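Local coordinates for NanS-p (Escherichia phage vB_EcoP_24B, PDB 6YP6), which is probably a carbohydrate-binding portion of a phage-encoded carbohydrate esterase of the NanS type, which probably acts on O-acetylated sialic acids, at residues A82-Q87 against A203-L208; A91-V96 against T197-G202; G143-F148 against P169-Q174; M129-K134 against Q183-A188. All blocks are in the same frame, centred on the assembly; numbering follows the deposited sequence.

Contact 1: A82-Q87 against A203-L208; sequences ALAANQ and ATYPVL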
loop_
_atom_site.group_PDB
_atom_site.type_symbol
_atom_site.label_atom_id
_atom_site.label_comp_id
_atom_site.label_asym_id
_atom_site.label_seq_id
_atom_site.Cartn_x
_atom_site.Cartn_y
_atom_site.Cartn_z
ATOM N N ALA A 82 -1.538 4.783 -20.380
ATOM C CA ALA A 82 -1.819 6.190 -20.636
ATOM C C ALA A 82 -2.510 6.841 -19.435
ATOM O O ALA A 82 -3.301 6.213 -18.730
ATOM C CB ALA A 82 -2.742 6.322 -21.847
ATOM N N LEU A 83 -2.231 8.124 -19.221
ATOM C CA LEU A 83 -2.929 8.877 -18.191
ATOM C C LEU A 83 -4.429 8.896 -18.479
ATOM O O LEU A 83 -4.856 9.309 -19.566
ATOM C CB LEU A 83 -2.400 10.303 -18.133
ATOM C CG LEU A 83 -3.173 11.304 -17.277
ATOM C CD1 LEU A 83 -3.203 10.904 -15.814
ATOM C CD2 LEU A 83 -2.544 12.677 -17.432
ATOM N N ALA A 84 -5.223 8.463 -17.498
ATOM C CA ALA A 84 -6.677 8.500 -17.558
ATOM C C ALA A 84 -7.180 9.132 -16.266
ATOM O O ALA A 84 -6.878 8.640 -15.170
ATOM C CB ALA A 84 -7.254 7.093 -17.721
ATOM N N ALA A 85 -7.965 10.199 -16.388
ATOM C CA ALA A 85 -8.417 10.918 -15.209
ATOM C C ALA A 85 -9.188 9.983 -14.286
ATOM O O ALA A 85 -10.081 9.251 -14.720
ATOM C CB ALA A 85 -9.333 12.064 -15.627
ATOM N N ASN A 86 -8.854 10.033 -12.998
ATOM C CA ASN A 86 -9.570 9.387 -11.893
ATOM C C ASN A 86 -9.327 7.890 -11.791
ATOM O O ASN A 86 -9.886 7.246 -10.895
ATOM C CB ASN A 86 -11.059 9.741 -11.925
ATOM C CG ASN A 86 -11.259 11.248 -12.028
ATOM O OD1 ASN A 86 -10.589 12.017 -11.329
ATOM N ND2 ASN A 86 -12.130 11.677 -12.926
ATOM N N GLN A 87 -8.472 7.324 -12.627
ATOM C CA GLN A 87 -8.233 5.886 -12.631
ATOM C C GLN A 87 -7.321 5.450 -11.488
ATOM O O GLN A 87 -6.388 6.155 -11.103
ATOM C CB GLN A 87 -7.644 5.512 -13.991
ATOM C CG GLN A 87 -7.494 4.038 -14.252
ATOM C CD GLN A 87 -7.222 3.798 -15.716
ATOM O OE1 GLN A 87 -6.059 3.606 -16.128
ATOM N NE2 GLN A 87 -8.248 3.869 -16.517
ATOM N N ALA A 203 -11.598 -1.103 -15.186
ATOM C CA ALA A 203 -10.208 -1.016 -15.601
ATOM C C ALA A 203 -9.401 -0.144 -14.644
ATOM O O ALA A 203 -9.820 0.958 -14.269
ATOM C CB ALA A 203 -10.109 -0.435 -17.007
ATOM N N THR A 204 -8.209 -0.634 -14.317
ATOM C CA THR A 204 -7.202 0.055 -13.519
ATOM C C THR A 204 -5.885 0.020 -14.290
ATOM O O THR A 204 -5.727 -0.718 -15.268
ATOM C CB THR A 204 -7.043 -0.622 -12.148
ATOM O OG1 THR A 204 -6.600 -1.968 -12.361
ATOM C CG2 THR A 204 -8.357 -0.591 -11.379
ATOM N N TYR A 205 -4.906 0.809 -13.852
ATOM C CA TYR A 205 -3.613 0.786 -14.522
ATOM C C TYR A 205 -2.903 -0.539 -14.255
ATOM O O TYR A 205 -2.782 -0.943 -13.092
ATOM C CB TYR A 205 -2.683 1.875 -14.000
ATOM C CG TYR A 205 -3.069 3.299 -14.300
ATOM C CD1 TYR A 205 -2.714 3.899 -15.493
ATOM C CD2 TYR A 205 -3.747 4.073 -13.355
ATOM C CE1 TYR A 205 -3.034 5.209 -15.750
ATOM C CE2 TYR A 205 -4.071 5.390 -13.611
ATOM C CZ TYR A 205 -3.711 5.951 -14.820
ATOM O OH TYR A 205 -4.010 7.263 -15.128
ATOM N N PRO A 206 -2.342 -1.195 -15.271
ATOM C CA PRO A 206 -1.374 -2.261 -14.985
ATOM C C PRO A 206 -0.255 -1.686 -14.125
ATOM O O PRO A 206 0.158 -0.537 -14.307
ATOM C CB PRO A 206 -0.883 -2.678 -16.373
ATOM C CG PRO A 206 -1.996 -2.265 -17.291
ATOM C CD PRO A 206 -2.502 -0.977 -16.718
ATOM N N VAL A 207 0.238 -2.480 -13.176
ATOM C CA VAL A 207 1.287 -2.021 -12.269
ATOM C C VAL A 207 2.369 -3.083 -12.150
ATOM O O VAL A 207 2.080 -4.285 -12.096
ATOM C CB VAL A 207 0.709 -1.608 -10.893
ATOM C CG1 VAL A 207 0.145 -2.787 -10.117
ATOM C CG2 VAL A 207 1.748 -0.854 -10.044
ATOM N N LEU A 208 3.615 -2.624 -12.099
ATOM C CA LEU A 208 4.768 -3.465 -11.826
ATOM C C LEU A 208 5.203 -3.211 -10.391
ATOM O O LEU A 208 5.387 -2.059 -9.983
ATOM C CB LEU A 208 5.924 -3.153 -12.774
ATOM C CG LEU A 208 5.915 -3.892 -14.110
ATOM C CD1 LEU A 208 4.697 -3.569 -14.914
ATOM C CD2 LEU A 208 7.183 -3.557 -14.876
#

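Contact 2: A91-V96 against T197-G202; sequences AFYWPV and TDITRG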
loop_
_atom_site.group_PDB
_atom_site.type_symbol
_atom_site.label_atom_id
_atom_site.label_comp_id
_atom_site.label_asym_id
_atom_site.label_seq_id
_atom_site.Cartn_x
_atom_site.Cartn_y
_atom_site.Cartn_z
ATOM N N ALA A 91 -4.445 -0.005 -3.768
ATOM C CA ALA A 91 -4.622 0.393 -2.387
ATOM C C ALA A 91 -3.952 -0.616 -1.463
ATOM O O ALA A 91 -3.824 -1.803 -1.780
ATOM C CB ALA A 91 -6.112 0.471 -2.016
ATOM N N PHE A 92 -3.570 -0.116 -0.291
ATOM C CA PHE A 92 -2.990 -0.872 0.814
ATOM C C PHE A 92 -3.908 -0.708 2.020
ATOM O O PHE A 92 -4.080 0.408 2.519
ATOM C CB PHE A 92 -1.605 -0.310 1.193
ATOM C CG PHE A 92 -0.606 -0.382 0.081
ATOM C CD1 PHE A 92 -0.578 0.595 -0.903
ATOM C CD2 PHE A 92 0.299 -1.430 -0.005
ATOM C CE1 PHE A 92 0.335 0.516 -1.956
ATOM C CE2 PHE A 92 1.200 -1.511 -1.068
ATOM C CZ PHE A 92 1.218 -0.529 -2.029
ATOM N N TYR A 93 -4.486 -1.813 2.492
ATOM C CA TYR A 93 -5.340 -1.817 3.667
ATOM C C TYR A 93 -4.752 -2.764 4.700
ATOM O O TYR A 93 -4.448 -3.923 4.393
ATOM C CB TYR A 93 -6.755 -2.302 3.348
ATOM C CG TYR A 93 -7.437 -1.585 2.255
ATOM C CD1 TYR A 93 -7.767 -0.258 2.380
ATOM C CD2 TYR A 93 -7.777 -2.256 1.076
ATOM C CE1 TYR A 93 -8.411 0.408 1.333
ATOM C CE2 TYR A 93 -8.418 -1.615 0.048
ATOM C CZ TYR A 93 -8.723 -0.285 0.183
ATOM O OH TYR A 93 -9.386 0.348 -0.856
ATOM N N TRP A 94 -4.646 -2.299 5.938
ATOM C CA TRP A 94 -4.156 -3.130 7.040
ATOM C C TRP A 94 -5.075 -2.920 8.240
ATOM O O TRP A 94 -4.741 -2.170 9.175
ATOM C CB TRP A 94 -2.702 -2.817 7.374
ATOM C CG TRP A 94 -2.062 -3.713 8.387
ATOM C CD1 TRP A 94 -2.599 -4.796 9.044
ATOM C CD2 TRP A 94 -0.736 -3.563 8.883
ATOM N NE1 TRP A 94 -1.681 -5.314 9.914
ATOM C CE2 TRP A 94 -0.526 -4.578 9.834
ATOM C CE3 TRP A 94 0.298 -2.660 8.612
ATOM C CZ2 TRP A 94 0.675 -4.712 10.517
ATOM C CZ3 TRP A 94 1.484 -2.798 9.283
ATOM C CH2 TRP A 94 1.669 -3.816 10.226
ATOM N N PRO A 95 -6.243 -3.556 8.236
ATOM C CA PRO A 95 -7.112 -3.522 9.414
ATOM C C PRO A 95 -6.458 -4.333 10.519
ATOM O O PRO A 95 -5.814 -5.348 10.252
ATOM C CB PRO A 95 -8.413 -4.179 8.926
ATOM C CG PRO A 95 -8.096 -4.841 7.624
ATOM C CD PRO A 95 -6.756 -4.440 7.168
ATOM N N VAL A 96 -6.625 -3.893 11.767
ATOM C CA VAL A 96 -6.059 -4.599 12.907
ATOM C C VAL A 96 -7.167 -4.942 13.895
ATOM O O VAL A 96 -8.143 -4.203 14.059
ATOM C CB VAL A 96 -4.894 -3.828 13.564
ATOM C CG1 VAL A 96 -3.740 -3.722 12.575
ATOM C CG2 VAL A 96 -5.308 -2.452 14.044
ATOM N N THR A 197 -4.529 -4.270 -3.364
ATOM C CA THR A 197 -5.578 -4.566 -4.336
ATOM C C THR A 197 -5.731 -3.432 -5.328
ATOM O O THR A 197 -5.462 -2.286 -4.995
ATOM C CB THR A 197 -6.915 -4.810 -3.598
ATOM O OG1 THR A 197 -7.957 -5.065 -4.541
ATOM C CG2 THR A 197 -7.326 -3.617 -2.742
ATOM N N ASP A 198 -6.217 -3.743 -6.527
ATOM C CA ASP A 198 -6.596 -2.680 -7.460
ATOM C C ASP A 198 -8.048 -2.220 -7.293
ATOM O O ASP A 198 -8.514 -1.433 -8.116
ATOM C CB ASP A 198 -6.266 -3.014 -8.920
ATOM C CG ASP A 198 -7.193 -4.038 -9.538
ATOM O OD1 ASP A 198 -7.719 -4.887 -8.799
ATOM O OD2 ASP A 198 -7.392 -3.977 -10.786
ATOM N N ILE A 199 -8.726 -2.648 -6.219
ATOM C CA ILE A 199 -9.919 -1.996 -5.682
ATOM C C ILE A 199 -11.199 -2.369 -6.422
ATOM O O ILE A 199 -12.180 -2.816 -5.812
ATOM C CB ILE A 199 -9.761 -0.455 -5.635
ATOM C CG1 ILE A 199 -8.500 -0.029 -4.869
ATOM C CG2 ILE A 199 -11.006 0.182 -5.020
ATOM C CD1 ILE A 199 -8.150 1.446 -5.055
ATOM N N THR A 200 -11.222 -2.139 -7.727
ATOM C CA THR A 200 -12.432 -2.145 -8.522
ATOM C C THR A 200 -12.358 -3.205 -9.608
ATOM O O THR A 200 -11.274 -3.576 -10.068
ATOM C CB THR A 200 -12.629 -0.748 -9.133
ATOM O OG1 THR A 200 -13.808 -0.738 -9.931
ATOM C CG2 THR A 200 -11.456 -0.315 -10.020
ATOM N N ARG A 201 -13.533 -3.695 -10.024
ATOM C CA ARG A 201 -13.584 -4.574 -11.191
ATOM C C ARG A 201 -13.363 -3.812 -12.493
ATOM O O ARG A 201 -12.996 -4.418 -13.508
ATOM C CB ARG A 201 -14.929 -5.293 -11.254
ATOM C CG ARG A 201 -15.122 -6.319 -10.164
ATOM C CD ARG A 201 -16.548 -6.844 -10.173
ATOM N NE ARG A 201 -16.659 -8.101 -9.452
ATOM C CZ ARG A 201 -16.571 -9.302 -10.019
ATOM N NH1 ARG A 201 -16.380 -9.417 -11.327
ATOM N NH2 ARG A 201 -16.687 -10.390 -9.273
ATOM N N GLY A 202 -13.600 -2.506 -12.490
ATOM C CA GLY A 202 -13.374 -1.692 -13.664
ATOM C C GLY A 202 -11.895 -1.595 -13.989
ATOM O O GLY A 202 -11.020 -1.975 -13.210
#

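Contact 3: G143-F148 against P169-Q174; sequences GTFGAF and PVIDGQ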
loop_
_atom_site.group_PDB
_atom_site.type_symbol
_atom_site.label_atom_id
_atom_site.label_comp_id
_atom_site.label_asym_id
_atom_site.label_seq_id
_atom_site.Cartn_x
_atom_site.Cartn_y
_atom_site.Cartn_z
ATOM N N GLY A 143 -0.184 13.354 -0.623
ATOM C CA GLY A 143 0.901 13.881 -1.423
ATOM C C GLY A 143 0.735 13.427 -2.857
ATOM O O GLY A 143 -0.243 12.780 -3.218
ATOM N N THR A 144 1.720 13.792 -3.666
ATOM C CA THR A 144 1.708 13.451 -5.076
ATOM C C THR A 144 3.109 13.076 -5.512
ATOM O O THR A 144 4.096 13.606 -5.000
ATOM C CB THR A 144 1.168 14.619 -5.921
ATOM O OG1 THR A 144 1.118 14.227 -7.288
ATOM C CG2 THR A 144 2.035 15.871 -5.829
ATOM N N PHE A 145 3.186 12.186 -6.496
ATOM C CA PHE A 145 4.424 11.890 -7.198
ATOM C C PHE A 145 4.685 12.878 -8.320
ATOM O O PHE A 145 5.705 12.762 -8.999
ATOM C CB PHE A 145 4.383 10.476 -7.788
ATOM C CG PHE A 145 4.157 9.391 -6.765
ATOM C CD1 PHE A 145 2.876 8.973 -6.468
ATOM C CD2 PHE A 145 5.215 8.773 -6.112
ATOM C CE1 PHE A 145 2.636 7.984 -5.544
ATOM C CE2 PHE A 145 4.969 7.769 -5.168
ATOM C CZ PHE A 145 3.678 7.392 -4.888
ATOM N N GLY A 146 3.795 13.841 -8.520
ATOM C CA GLY A 146 3.915 14.773 -9.613
ATOM C C GLY A 146 3.189 14.285 -10.853
ATOM O O GLY A 146 2.341 13.382 -10.806
ATOM N N ALA A 147 3.524 14.909 -11.982
ATOM C CA ALA A 147 2.879 14.568 -13.239
ATOM C C ALA A 147 2.983 13.068 -13.472
ATOM O O ALA A 147 4.041 12.465 -13.297
ATOM C CB ALA A 147 3.549 15.329 -14.377
ATOM N N PHE A 148 1.876 12.470 -13.893
ATOM C CA PHE A 148 1.848 11.034 -14.109
ATOM C C PHE A 148 2.883 10.611 -15.141
ATOM O O PHE A 148 3.078 11.272 -16.163
ATOM C CB PHE A 148 0.466 10.616 -14.598
ATOM C CG PHE A 148 0.366 9.166 -14.941
ATOM C CD1 PHE A 148 0.279 8.215 -13.945
ATOM C CD2 PHE A 148 0.387 8.750 -16.258
ATOM C CE1 PHE A 148 0.188 6.877 -14.256
ATOM C CE2 PHE A 148 0.291 7.413 -16.573
ATOM C CZ PHE A 148 0.190 6.465 -15.572
ATOM N N PRO A 169 4.461 10.273 5.306
ATOM C CA PRO A 169 4.603 9.643 3.993
ATOM C C PRO A 169 5.933 10.049 3.386
ATOM O O PRO A 169 6.393 11.175 3.575
ATOM C CB PRO A 169 3.424 10.217 3.207
ATOM C CG PRO A 169 3.226 11.613 3.803
ATOM C CD PRO A 169 3.671 11.522 5.238
ATOM N N VAL A 170 6.562 9.119 2.678
ATOM C CA VAL A 170 7.844 9.341 2.022
ATOM C C VAL A 170 7.631 9.019 0.551
ATOM O O VAL A 170 7.334 7.869 0.196
ATOM C CB VAL A 170 8.972 8.494 2.626
ATOM C CG1 VAL A 170 10.304 8.982 2.099
ATOM C CG2 VAL A 170 8.940 8.546 4.150
ATOM N N ILE A 171 7.741 10.028 -0.301
ATOM C CA ILE A 171 7.368 9.950 -1.705
ATOM C C ILE A 171 8.641 10.129 -2.520
ATOM O O ILE A 171 9.272 11.192 -2.480
ATOM C CB ILE A 171 6.296 10.994 -2.050
ATOM C CG1 ILE A 171 5.003 10.656 -1.290
ATOM C CG2 ILE A 171 6.053 11.061 -3.542
ATOM C CD1 ILE A 171 3.942 11.741 -1.324
ATOM N N ASP A 172 9.047 9.077 -3.230
ATOM C CA ASP A 172 10.284 9.118 -4.016
ATOM C C ASP A 172 11.457 9.625 -3.174
ATOM O O ASP A 172 12.284 10.420 -3.625
ATOM C CB ASP A 172 10.091 9.919 -5.302
ATOM C CG ASP A 172 9.234 9.183 -6.317
ATOM O OD1 ASP A 172 9.170 7.947 -6.251
ATOM O OD2 ASP A 172 8.647 9.836 -7.195
ATOM N N GLY A 173 11.533 9.140 -1.934
ATOM C CA GLY A 173 12.663 9.417 -1.067
ATOM C C GLY A 173 12.601 10.719 -0.307
ATOM O O GLY A 173 13.565 11.049 0.394
ATOM N N GLN A 174 11.510 11.466 -0.411
ATOM C CA GLN A 174 11.378 12.734 0.287
ATOM C C GLN A 174 10.112 12.744 1.119
ATOM O O GLN A 174 9.032 12.428 0.622
ATOM C CB GLN A 174 11.354 13.876 -0.720
ATOM C CG GLN A 174 11.464 15.231 -0.122
ATOM C CD GLN A 174 11.802 16.258 -1.180
ATOM O OE1 GLN A 174 12.840 16.169 -1.838
ATOM N NE2 GLN A 174 10.914 17.219 -1.372
HETATM O O HOH W 1 8.164 12.473 -7.277
#

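Contact 4: M129-K134 against Q183-A188; sequences MYHNAK and QSPVSA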
loop_
_atom_site.group_PDB
_atom_site.type_symbol
_atom_site.label_atom_id
_atom_site.label_comp_id
_atom_site.label_asym_id
_atom_site.label_seq_id
_atom_site.Cartn_x
_atom_site.Cartn_y
_atom_site.Cartn_z
ATOM N N MET A 129 -3.552 8.939 -1.499
ATOM C CA MET A 129 -4.737 9.350 -0.774
ATOM C C MET A 129 -4.939 8.460 0.446
ATOM O O MET A 129 -4.545 7.297 0.454
ATOM C CB MET A 129 -5.975 9.186 -1.678
ATOM C CG MET A 129 -5.896 9.914 -3.000
ATOM S SD MET A 129 -5.853 11.714 -2.885
ATOM C CE MET A 129 -7.444 12.058 -2.166
ATOM N N TYR A 130 -5.589 9.020 1.466
ATOM C CA TYR A 130 -5.950 8.305 2.686
ATOM C C TYR A 130 -7.456 8.128 2.710
ATOM O O TYR A 130 -8.200 9.114 2.757
ATOM C CB TYR A 130 -5.468 9.102 3.901
ATOM C CG TYR A 130 -5.643 8.469 5.264
ATOM C CD1 TYR A 130 -5.819 7.109 5.442
ATOM C CD2 TYR A 130 -5.591 9.262 6.399
ATOM C CE1 TYR A 130 -5.952 6.554 6.717
ATOM C CE2 TYR A 130 -5.734 8.727 7.664
ATOM C CZ TYR A 130 -5.907 7.373 7.826
ATOM O OH TYR A 130 -6.060 6.860 9.096
ATOM N N HIS A 131 -7.900 6.871 2.687
ATOM C CA HIS A 131 -9.326 6.539 2.722
ATOM C C HIS A 131 -9.805 6.539 4.172
ATOM O O HIS A 131 -9.992 5.499 4.812
ATOM C CB HIS A 131 -9.549 5.190 2.069
ATOM C CG HIS A 131 -10.989 4.850 1.835
ATOM N ND1 HIS A 131 -11.363 3.817 1.004
ATOM C CD2 HIS A 131 -12.142 5.396 2.296
ATOM C CE1 HIS A 131 -12.682 3.736 0.975
ATOM N NE2 HIS A 131 -13.180 4.674 1.758
ATOM N N ASN A 132 -9.983 7.741 4.709
ATOM C CA ASN A 132 -10.397 7.886 6.096
ATOM C C ASN A 132 -11.699 8.665 6.238
ATOM O O ASN A 132 -12.091 8.966 7.368
ATOM C CB ASN A 132 -9.297 8.488 6.977
ATOM C CG ASN A 132 -9.131 9.964 6.761
ATOM O OD1 ASN A 132 -9.327 10.489 5.669
ATOM N ND2 ASN A 132 -8.748 10.655 7.824
ATOM N N ALA A 133 -12.406 8.930 5.141
ATOM C CA ALA A 133 -13.679 9.626 5.162
ATOM C C ALA A 133 -14.768 8.740 4.574
ATOM O O ALA A 133 -14.501 7.833 3.795
ATOM C CB ALA A 133 -13.588 10.937 4.371
ATOM N N LYS A 134 -16.018 9.026 4.948
ATOM C CA LYS A 134 -17.137 8.256 4.411
ATOM C C LYS A 134 -17.265 8.399 2.898
ATOM O O LYS A 134 -17.592 7.427 2.213
ATOM C CB LYS A 134 -18.440 8.686 5.073
ATOM C CG LYS A 134 -18.580 8.274 6.521
ATOM C CD LYS A 134 -19.983 8.608 7.027
ATOM C CE LYS A 134 -20.014 8.956 8.500
ATOM N NZ LYS A 134 -19.528 10.342 8.757
ATOM N N GLN A 183 -9.818 6.853 12.633
ATOM C CA GLN A 183 -10.729 5.793 12.226
ATOM C C GLN A 183 -11.077 5.950 10.746
ATOM O O GLN A 183 -10.991 7.032 10.165
ATOM C CB GLN A 183 -11.985 5.815 13.093
ATOM C CG GLN A 183 -11.671 5.584 14.571
ATOM C CD GLN A 183 -12.900 5.379 15.427
ATOM O OE1 GLN A 183 -14.000 5.198 14.917
ATOM N NE2 GLN A 183 -12.713 5.386 16.743
ATOM N N SER A 184 -11.490 4.842 10.137
ATOM C CA SER A 184 -11.782 4.785 8.714
ATOM C C SER A 184 -13.032 3.944 8.489
ATOM O O SER A 184 -13.321 3.052 9.288
ATOM C CB SER A 184 -10.615 4.119 7.969
ATOM O OG SER A 184 -10.953 3.701 6.660
ATOM N N PRO A 185 -13.767 4.205 7.403
ATOM C CA PRO A 185 -14.952 3.386 7.109
ATOM C C PRO A 185 -14.637 2.040 6.486
ATOM O O PRO A 185 -15.556 1.221 6.344
ATOM C CB PRO A 185 -15.725 4.257 6.106
ATOM C CG PRO A 185 -14.655 4.968 5.369
ATOM C CD PRO A 185 -13.608 5.292 6.418
ATOM N N VAL A 186 -13.387 1.792 6.086
ATOM C CA VAL A 186 -13.068 0.540 5.413
ATOM C C VAL A 186 -13.284 -0.613 6.382
ATOM O O VAL A 186 -12.716 -0.642 7.481
ATOM C CB VAL A 186 -11.638 0.576 4.852
ATOM C CG1 VAL A 186 -11.279 -0.771 4.234
ATOM C CG2 VAL A 186 -11.489 1.700 3.823
ATOM N N SER A 187 -14.098 -1.579 5.961
ATOM C CA SER A 187 -14.523 -2.671 6.824
ATOM C C SER A 187 -14.488 -4.031 6.158
ATOM O O SER A 187 -14.616 -5.025 6.869
ATOM C CB SER A 187 -15.956 -2.432 7.313
ATOM O OG SER A 187 -16.839 -2.348 6.207
ATOM N N ALA A 188 -14.326 -4.119 4.839
ATOM C CA ALA A 188 -14.569 -5.354 4.106
ATOM C C ALA A 188 -13.375 -6.297 4.078
ATOM O O ALA A 188 -13.482 -7.384 3.501
ATOM C CB ALA A 188 -14.969 -5.039 2.658
#

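Contact 1: A82-Q87 against A203-L208
The carbonyl of Ala82 comes to the rim of the Tyr205 ring, its O 3.2 Å from CE1 and close to the ring plane. At Leu83 the chain rounds the end of the phenol: CA sits at the ring edge, while the leucine side chain lies beside the tyrosine and points the same way, CD1 3.8 Å from OH. Next, the backbone N-H of Ala84 is given to the phenol oxygen in a nearly straight bond (N to Tyr205 OH 2.9 Å, 176°). Ala84 also opens a type II turn that brings Gln87 back over the ring. There CG, anti to the backbone N (chi1 -172°), makes an off-centre CH-pi contact, 4.2 Å from the Tyr205 centroid, and the extended chain beyond it carries OE1 over the ring centre, 3.2 Å above the plane. The amide is tilted steeply, 69° from the ring, and therefore does not stack flat. Together these groups wrap Tyr205 along its rim, at its hydroxyl and over one face. Thr121, on strand 113-121, hydrogen-bonds both Tyr205 OH and Ala84 O. The loop between strands 71-79 and 88-95 is thus fastened beside the start of strand 207-216, with Val79 and Val89 of those two strands also touching the tyrosine.

Contact 2: A91-V96 against T197-G202
Ala91 and Thr197 face each other as an antiparallel hydrogen-bonded pair, joined by two backbone bonds: Ala91 N to Thr197 O, 2.8 Å, and Thr197 N to Ala91 O, 3.0 Å. Their side chains lie on the same face of the sheet, where Tyr93 and Ile199 close in. Thr197 CG2 meets the Tyr93 ring obliquely, 3.6 Å from CE2, while the Ile199 chain crosses the tyrosine at about a right angle and sets CG1 against the methyl of Ala91, 3.8 Å from CB. The threonine rotamer links these two roles. With OG1 anti to the backbone N (chi1 178°), CG2 takes the crowded position between N and the carbonyl carbon and faces Tyr93, whereas OG1 accepts the N-H of Ile199 at 3.0 Å and 170°, an ST turn. That hydroxyl also bonds the carbonyl of Trp54. Farther out, Asp198 forms a salt bridge with Lys47 and a hydrogen bond with Ser53, and Phe189 stacks on the Tyr93 ring. The pair illustrates how an inner strand of an antiparallel sheet can end: strand 193-197 keeps its last bridge to strand 88-95, and an ST turn then directs the chain into the loop.

Contact 3: G143-F148 against P169-Q174
Ile171, at the head of a type I' hairpin turn, reaches across to Phe145 and joins the outermost strand 140-147 of one antiparallel sheet to the hairpin end of strand 166-171 in another. Strands 143-145 and 169-171 run nearly parallel, 20° apart, with axes 8.1 Å from each other at closest approach. Ile171 CG2 comes obliquely to the Phe145 ring, 3.5 Å from CD2, and also touches the carbonyl O of Thr144; CD1 lies against the backbone at Gly143, 3.7 Å from CA, where the lack of a side chain lets the isoleucine settle close to the strand. Asp172 approaches the same ring at its edge, OD2 lying in the ring plane 3.8 Å from CD2. A water donates to both Asp172 OD2 (2.7 Å) and Phe145 O (3.0 Å), so the carboxylate is tied to the opposing backbone as well. The carboxylate is also hydrogen-bonded to His153 ND1 and the backbone N of Thr154, and Phe77 meets the phenylalanine edge-to-face. Within the first strand, Thr144 OG1 accepts from Gly146 N in an ST turn just where the chain turns its corner, and is also hydrogen-bonded to Leu126 O. Apolar packing between strands of two facing antiparallel sheets is the arrangement of a beta-sandwich.

Contact 4: M129-K134 against Q183-A188
His131 and Val186 form the apolar half of a surface contact between two loops, one leaving strand 125-130 and the other leading from strand 174-180 toward strand 193-197; the touching parts run almost perpendicular, 92° apart. Val186 CG2 lies over one face of the imidazole, 3.5 Å above its plane and shifted toward the rim on the side of ND1, in a CH-pi contact. The valine torsion puts CG2 anti to the carbonyl carbon (chi1 176° to CG1), on the branch that faces the ring. Pro185 comes in obliquely, its CG 3.9 Å from His131 NE2 and 3.3 Å from the carbonyl O of Ala133, which itself sits at the imidazole edge. The polar half is a relay through Ser184. Its hydroxyl donates to His131 O at 2.8 Å, meeting the carbonyl at a C=O...OG angle of 162°, and accepts the backbone N-H of Val186 at 3.1 Å, closing an ST turn. His131 is at the centre of an inverse gamma turn, whose bond from Asn132 N to Tyr130 O is weak; Asn132 CB rests over the Tyr130 ring, while Asn132 ND2 and Tyr130 OH both reach Thr182. One serine oxygen, gripped by two bonds, thus both turns its own loop and ties it to the neighbouring one, and this same turn presents Pro185 and Val186 to the histidine.

How the contacts relate
Contacts 2, 3 and 4 all fall within the stretch of chain closed by contact 1, and contact 3 also lies inside contact 4. Three pairs of contacts touch directly. A probable hydrogen bond, Thr204 OG1 to Asp198 OD2 at 2.7 Å, joins contacts 1 and 2; Tyr205 CE1 packs 3.5 Å from Phe148 CZ between contacts 1 and 3; Tyr93 CD1 lies 4.0 Å from Val186 CG1 between contacts 2 and 4. Contacts 2 and 3 sit on opposite sides of the chain's centre, their centres about 20 Å apart, yet both reach the same seven-stranded sheet. A glycerol near Lys134 of contact 4, probably from crystallisation, does not by itself identify a sugar site.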